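Local coordinates for protein peroxidase (Cellulomonas bogoriensis 69B4 = DSM 16987, PDB 6QZO) that binds heme b and, as a member of the DyP-type peroxidase family, probably uses peroxide to oxidise its substrates, at residues Pro25-Val30 and Val95-Thr100; Ala113-Arg118 and Arg379-Gly383; Ala263-Gly267 and Pro285-Leu289. All coordinates share one frame. Numbering follows the deposited sequence.

Contact 1. Residues Pro25-Val30 and Val95-Thr100; sequences PGDVVV and VPAALT
Residues Pro25-Asp27 hold helical phi/psi values without forming a regular helix, and from Val28 to Val30 the backbone opens into an extended run. Against it lies 95-100, in which a type I' turn spans Pro96 to Leu99: Ala97 (51/48) and Ala98 (60/28) occupy the corner positions, both with positive phi, and Leu99 N bonds back to Pro96 O at 2.9 Å. The register sets Gly26 CA 4.0 Å from Ala97 CA and Val28 CA 5.0 Å from Ala98 CA. Two main-chain hydrogen bonds, Ala97 N to Gly26 O (2.9 Å) and Ala98 N to Val28 O (2.8 Å), hold this approach, and Gly26 permits it by lacking a CB, which would crowd Val95 CG1. Ala97 CA also makes a CA-H...O contact with Pro25 O at 3.6 Å. At the far end a water donates to Val30 O (2.6 Å) and Leu99 O (2.8 Å). Val28, Val29 and Val30 are all t rotamers. Val28 CG1 meets Ala98 CB at 3.9 Å, Val30 CG2 reaches the same CB at 4.1 Å, and Val29 CG2 touches Pro96 CG at 4.0 Å. The turn leads directly into strand 100-105, outermost within this chain in the N-terminal ferredoxin-like sheet; Leu99 packs on strand 143-149 and helix 152-165, while Pro25 and Val95 touch the second subunit.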
# COMPACT_ATOMS: atom_id res chain seq x y z
N PRO A 25 16.46 -5.38 8.28
CA PRO A 25 16.25 -4.46 7.16
C PRO A 25 15.79 -3.06 7.59
O PRO A 25 15.90 -2.15 6.79
CB PRO A 25 15.18 -5.15 6.30
CG PRO A 25 14.50 -6.12 7.25
CD PRO A 25 15.58 -6.55 8.22
N GLY A 26 15.29 -2.93 8.83
CA GLY A 26 14.87 -1.63 9.40
C GLY A 26 16.04 -0.71 9.70
O GLY A 26 15.85 0.52 9.67
N ASP A 27 17.23 -1.27 9.97
CA ASP A 27 18.43 -0.54 10.43
C ASP A 27 19.22 0.03 9.24
O ASP A 27 20.13 0.84 9.47
CB ASP A 27 19.35 -1.45 11.24
CG ASP A 27 18.63 -2.19 12.37
OD1 ASP A 27 17.93 -1.52 13.13
OD2 ASP A 27 18.78 -3.43 12.46
N VAL A 28 18.89 -0.40 8.01
CA VAL A 28 19.72 -0.05 6.82
C VAL A 28 19.58 1.45 6.56
O VAL A 28 18.45 1.94 6.43
CB VAL A 28 19.33 -0.91 5.60
CG1 VAL A 28 20.01 -0.40 4.34
CG2 VAL A 28 19.65 -2.37 5.82
N VAL A 29 20.72 2.15 6.51
CA VAL A 29 20.88 3.57 6.07
C VAL A 29 21.52 3.57 4.68
O VAL A 29 22.64 3.03 4.54
CB VAL A 29 21.75 4.35 7.07
CG1 VAL A 29 22.11 5.75 6.57
CG2 VAL A 29 21.11 4.42 8.45
N VAL A 30 20.83 4.13 3.68
CA VAL A 30 21.41 4.41 2.34
C VAL A 30 21.90 5.86 2.34
O VAL A 30 21.08 6.76 2.53
CB VAL A 30 20.41 4.19 1.20
CG1 VAL A 30 20.95 4.72 -0.13
CG2 VAL A 30 19.99 2.72 1.11
N VAL A 95 13.20 4.40 12.39
CA VAL A 95 13.52 3.19 11.58
C VAL A 95 13.69 3.64 10.14
O VAL A 95 12.70 3.85 9.44
CB VAL A 95 12.43 2.12 11.74
CG1 VAL A 95 12.69 0.90 10.84
CG2 VAL A 95 12.29 1.69 13.19
N PRO A 96 14.94 3.83 9.66
CA PRO A 96 15.17 4.38 8.32
C PRO A 96 14.74 3.42 7.19
O PRO A 96 14.30 3.91 6.19
CB PRO A 96 16.68 4.67 8.30
CG PRO A 96 17.25 3.70 9.29
CD PRO A 96 16.20 3.58 10.38
N ALA A 97 14.94 2.11 7.36
CA ALA A 97 14.45 1.08 6.42
C ALA A 97 14.88 1.41 4.97
O ALA A 97 14.02 1.35 4.06
CB ALA A 97 12.95 0.97 6.53
N ALA A 98 16.15 1.75 4.77
CA ALA A 98 16.76 2.05 3.45
C ALA A 98 16.07 3.24 2.76
O ALA A 98 16.10 3.30 1.53
CB ALA A 98 16.73 0.81 2.59
N LEU A 99 15.49 4.17 3.53
CA LEU A 99 14.76 5.33 2.96
C LEU A 99 15.68 6.07 1.98
O LEU A 99 16.83 6.34 2.36
CB LEU A 99 14.32 6.29 4.07
CG LEU A 99 13.53 7.51 3.60
CD1 LEU A 99 12.25 7.09 2.89
CD2 LEU A 99 13.19 8.41 4.80
N THR A 100 15.16 6.37 0.78
CA THR A 100 15.72 7.36 -0.18
C THR A 100 14.63 8.35 -0.58
O THR A 100 13.44 7.95 -0.59
CB THR A 100 16.29 6.70 -1.45
OG1 THR A 100 15.25 6.00 -2.15
CG2 THR A 100 17.42 5.75 -1.16
O HOH W 1 19.05 7.84 1.40

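Contact 2. Residues Ala113-Arg118 and Arg379-Gly383; sequences AGLRHR and RLLEG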
# COMPACT_ATOMS: atom_id res chain seq x y z
N ALA A 113 11.29 29.92 -10.96
CA ALA A 113 12.59 30.43 -10.46
C ALA A 113 13.21 31.45 -11.43
O ALA A 113 14.23 32.06 -11.02
CB ALA A 113 13.57 29.29 -10.23
N GLY A 114 12.66 31.63 -12.63
CA GLY A 114 13.21 32.56 -13.64
C GLY A 114 14.45 31.97 -14.29
O GLY A 114 15.42 32.71 -14.48
N LEU A 115 14.41 30.68 -14.64
CA LEU A 115 15.58 29.89 -15.10
C LEU A 115 15.21 29.07 -16.33
O LEU A 115 15.85 28.00 -16.53
CB LEU A 115 16.04 28.98 -13.95
CG LEU A 115 16.58 29.68 -12.70
CD1 LEU A 115 16.85 28.68 -11.60
CD2 LEU A 115 17.84 30.46 -13.04
N ARG A 116 14.24 29.53 -17.13
CA ARG A 116 13.81 28.80 -18.36
C ARG A 116 15.03 28.55 -19.25
O ARG A 116 15.13 27.47 -19.86
CB ARG A 116 12.78 29.59 -19.19
CG ARG A 116 11.48 29.93 -18.49
CD ARG A 116 10.44 30.48 -19.45
NE ARG A 116 9.38 29.50 -19.56
CZ ARG A 116 9.22 28.63 -20.57
NH1 ARG A 116 9.99 28.67 -21.65
NH2 ARG A 116 8.24 27.74 -20.51
N HIS A 117 15.94 29.52 -19.31
CA HIS A 117 17.19 29.50 -20.12
C HIS A 117 18.13 28.38 -19.64
O HIS A 117 19.07 28.05 -20.40
CB HIS A 117 17.84 30.90 -20.12
CG HIS A 117 18.19 31.41 -18.76
ND1 HIS A 117 19.41 31.15 -18.17
CD2 HIS A 117 17.49 32.15 -17.86
CE1 HIS A 117 19.44 31.69 -16.96
NE2 HIS A 117 18.27 32.31 -16.75
N ARG A 118 17.89 27.79 -18.47
CA ARG A 118 18.73 26.67 -17.93
C ARG A 118 18.05 25.32 -18.18
O ARG A 118 18.67 24.30 -17.85
CB ARG A 118 19.04 26.88 -16.45
CG ARG A 118 19.86 28.14 -16.17
CD ARG A 118 21.32 28.00 -16.52
NE ARG A 118 22.12 28.94 -15.74
CZ ARG A 118 22.83 29.97 -16.23
NH1 ARG A 118 22.87 30.20 -17.53
NH2 ARG A 118 23.49 30.76 -15.40
N ARG A 379 23.22 23.93 -7.72
CA ARG A 379 23.92 24.34 -8.97
C ARG A 379 22.93 25.01 -9.94
O ARG A 379 23.37 25.89 -10.70
CB ARG A 379 24.63 23.16 -9.66
CG ARG A 379 25.91 22.72 -8.96
CD ARG A 379 26.66 21.60 -9.68
NE ARG A 379 26.05 20.29 -9.46
CZ ARG A 379 26.33 19.45 -8.45
NH1 ARG A 379 27.25 19.76 -7.55
NH2 ARG A 379 25.71 18.28 -8.36
N LEU A 380 21.65 24.63 -9.91
CA LEU A 380 20.62 25.31 -10.74
C LEU A 380 20.34 26.70 -10.18
O LEU A 380 20.35 27.67 -10.97
CB LEU A 380 19.33 24.48 -10.79
CG LEU A 380 18.15 25.16 -11.49
CD1 LEU A 380 18.52 25.56 -12.92
CD2 LEU A 380 16.91 24.28 -11.45
N LEU A 381 20.04 26.81 -8.88
CA LEU A 381 19.46 28.05 -8.28
C LEU A 381 20.53 29.13 -8.06
O LEU A 381 20.15 30.23 -7.67
CB LEU A 381 18.76 27.68 -6.97
CG LEU A 381 17.33 27.20 -7.05
CD1 LEU A 381 16.37 28.37 -7.20
CD2 LEU A 381 17.14 26.14 -8.12
N GLU A 382 21.81 28.83 -8.33
CA GLU A 382 22.95 29.79 -8.50
C GLU A 382 22.57 30.93 -9.49
O GLU A 382 22.90 32.08 -9.20
CB GLU A 382 24.20 29.00 -8.96
CG GLU A 382 25.49 29.11 -8.15
CD GLU A 382 25.45 28.55 -6.74
OE1 GLU A 382 24.34 28.26 -6.23
OE2 GLU A 382 26.53 28.42 -6.15
N GLY A 383 21.87 30.62 -10.58
CA GLY A 383 21.39 31.62 -11.55
C GLY A 383 21.33 31.07 -12.96
O GLY A 383 21.50 29.87 -13.20
OXT GLY A 383 21.12 31.88 -13.87
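Leu115 is the apolar bump that fills the hollow at the end of the C-terminal helix. Its side chain (m,t) brings CD1 to 3.8 Å from Leu380 CG and 4.3 Å from Leu381 CD2, while CD2 lies 3.5 Å from Gly383 C. Smaller bumps extend the fit: Ala113 CB touches Leu381 CD1 at 4.2 Å, and Arg118 CB meets Leu380 CD1 at 3.8 Å. With side chains filling the gap, Leu115 CA and Gly383 CA are 7.0 Å apart, and the Ala113-Leu381 and Arg118-Leu380 CA pairs are each 7.6 Å apart.

Past this apolar patch the Arg118 guanidinium receives the terminal carboxylate. Arg118 NE donates to Gly383 O at 2.8 Å; Gly383 OXT lies over one face of the guanidinium, 3.0 Å from Arg118 NH2, a salt bridge of charges alone. The His117 ring turns its edge to the same oxygen, with CE1 3.5 Å from Gly383 OXT. Gly383 has phi 149°, at which a side chain would jam against the preceding carbonyl. Leu380 also packs on Trp224. The positive phi of Gly114 ends helix 107-113 in a Schellman motif, turning the chain into the 3-10 segment 116-118. Through Leu381 the C-terminal helix 378-381 packs on helix 61-78, so the end of the chain comes to rest on the N-terminal half of the duplicated ferredoxin-like fold of DyP-type peroxidases.

Contact 3. Residues Ala263-Gly267 and Pro285-Leu289; sequences APLTG and PVIDL
Packing between two irregular segments can rest on aliphatic contacts alone, and this pair has no hydrogen bond between its halves. A type I beta turn runs from Pro264 to Gly267, closed by Gly267 N to Pro264 O at 3.0 Å, with Leu265 (-55/-24) and Thr266 (-94/-9) at its corners. In 285-289, Val286 is helical in phi/psi (-66/-47) between extended Pro285 and Ile287, so the chain bends at this one residue. The closest CA atoms, Leu265 and Ile287, are 6.4 Å apart, and about 214 Å² is buried in all.

The side chains decide the fit. The CA-to-CB bonds of Leu265 and Val286 point toward the opposing segment. Leu265 adopts m,t (chi1 -59°, chi2 -164°), bringing CB to 3.9 Å from Val286 CG1 and 4.3 Å from Ile287 CG1, with CD1 3.6 Å from Val286 O. Val286 is t (chi1 174°). Thr266 in the p rotamer (58°) presents CG2 to Val286 CG1 at 3.7 Å and to Ile287 CD1 at 4.0 Å; its OG1 bonds to Asp275 N. Ile287 starts sideways, but chi1 -63° and chi2 157° carry CD1 nearer the turn.

Both segments belong to the long connection between helices 248-255 and 292-296. Leu265 shares a backbone hydrogen bond with Gly256, just past the first helix, while the carbonyls of Ile287 and Asp288 accept from Arg294 in the second, the helix bearing the axial heme ligand His292, whose side chain is about 8 Å from that of Ile287.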
# COMPACT_ATOMS: atom_id res chain seq x y z
N ALA A 263 12.54 -16.82 -19.38
CA ALA A 263 13.47 -17.08 -20.49
C ALA A 263 12.85 -16.60 -21.79
O ALA A 263 11.63 -16.59 -21.92
CB ALA A 263 13.78 -18.56 -20.57
N PRO A 264 13.65 -16.22 -22.80
CA PRO A 264 13.11 -15.95 -24.12
C PRO A 264 12.51 -17.25 -24.68
O PRO A 264 12.92 -18.32 -24.27
CB PRO A 264 14.31 -15.43 -24.96
CG PRO A 264 15.54 -15.79 -24.16
CD PRO A 264 15.11 -16.07 -22.73
N LEU A 265 11.55 -17.14 -25.61
CA LEU A 265 10.92 -18.32 -26.25
C LEU A 265 12.00 -19.22 -26.88
O LEU A 265 11.74 -20.42 -27.03
CB LEU A 265 9.89 -17.84 -27.28
CG LEU A 265 8.76 -16.97 -26.74
CD1 LEU A 265 7.61 -16.86 -27.72
CD2 LEU A 265 8.26 -17.49 -25.41
N THR A 266 13.17 -18.65 -27.20
CA THR A 266 14.28 -19.32 -27.92
C THR A 266 15.31 -19.93 -26.96
O THR A 266 16.18 -20.66 -27.44
CB THR A 266 14.95 -18.34 -28.89
OG1 THR A 266 15.42 -17.23 -28.13
CG2 THR A 266 14.00 -17.85 -29.96
N GLY A 267 15.21 -19.64 -25.66
CA GLY A 267 16.23 -20.03 -24.66
C GLY A 267 15.66 -20.93 -23.58
O GLY A 267 14.51 -21.37 -23.74
N PRO A 285 8.88 -16.30 -37.35
CA PRO A 285 9.78 -15.94 -36.25
C PRO A 285 9.30 -16.53 -34.91
O PRO A 285 8.11 -16.41 -34.64
CB PRO A 285 9.71 -14.41 -36.19
CG PRO A 285 9.23 -14.00 -37.58
CD PRO A 285 8.34 -15.12 -38.06
N VAL A 286 10.20 -17.14 -34.12
CA VAL A 286 9.85 -17.78 -32.82
C VAL A 286 9.38 -16.69 -31.86
O VAL A 286 8.35 -16.88 -31.22
CB VAL A 286 11.01 -18.59 -32.22
CG1 VAL A 286 10.67 -19.12 -30.84
CG2 VAL A 286 11.43 -19.74 -33.11
N ILE A 287 10.13 -15.58 -31.79
CA ILE A 287 9.69 -14.34 -31.10
C ILE A 287 8.97 -13.49 -32.14
O ILE A 287 9.57 -13.23 -33.21
CB ILE A 287 10.89 -13.60 -30.46
CG1 ILE A 287 11.54 -14.47 -29.37
CG2 ILE A 287 10.45 -12.25 -29.92
CD1 ILE A 287 12.96 -14.11 -29.08
N ASP A 288 7.71 -13.13 -31.85
CA ASP A 288 6.82 -12.44 -32.82
C ASP A 288 7.48 -11.14 -33.28
O ASP A 288 8.24 -10.53 -32.49
CB ASP A 288 5.45 -12.20 -32.19
CG ASP A 288 4.34 -11.94 -33.20
OD1 ASP A 288 4.23 -10.79 -33.65
OD2 ASP A 288 3.63 -12.91 -33.55
N LEU A 289 7.18 -10.71 -34.51
CA LEU A 289 7.68 -9.43 -35.09
C LEU A 289 7.21 -8.25 -34.24
O LEU A 289 7.89 -7.21 -34.26
CB LEU A 289 7.20 -9.28 -36.55
CG LEU A 289 7.95 -10.08 -37.61
CD1 LEU A 289 7.41 -9.78 -39.00
CD2 LEU A 289 9.45 -9.81 -37.58

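Overall arrangement
Along the chain, contact 1 closes before the other two open, and contact 3 falls within the long span between the halves of contact 2. None touches another: centres are 33 Å apart for contacts 1 and 2, 40 Å for contacts 1 and 3, and 48 Å for contacts 2 and 3, the last pair on opposite sides of the chain's centre. In the duplicated ferredoxin-like fold, contacts 1 and 2 lie on the N-terminal half, contact 1 at the start of strand 100-105, contact 2 at the end of the following helix 107-113; each involves a segment close to one end of the modelled chain. Contact 3 belongs to the C-terminal half, in the connection leading into helix 292-296, which carries the axial ligand His292.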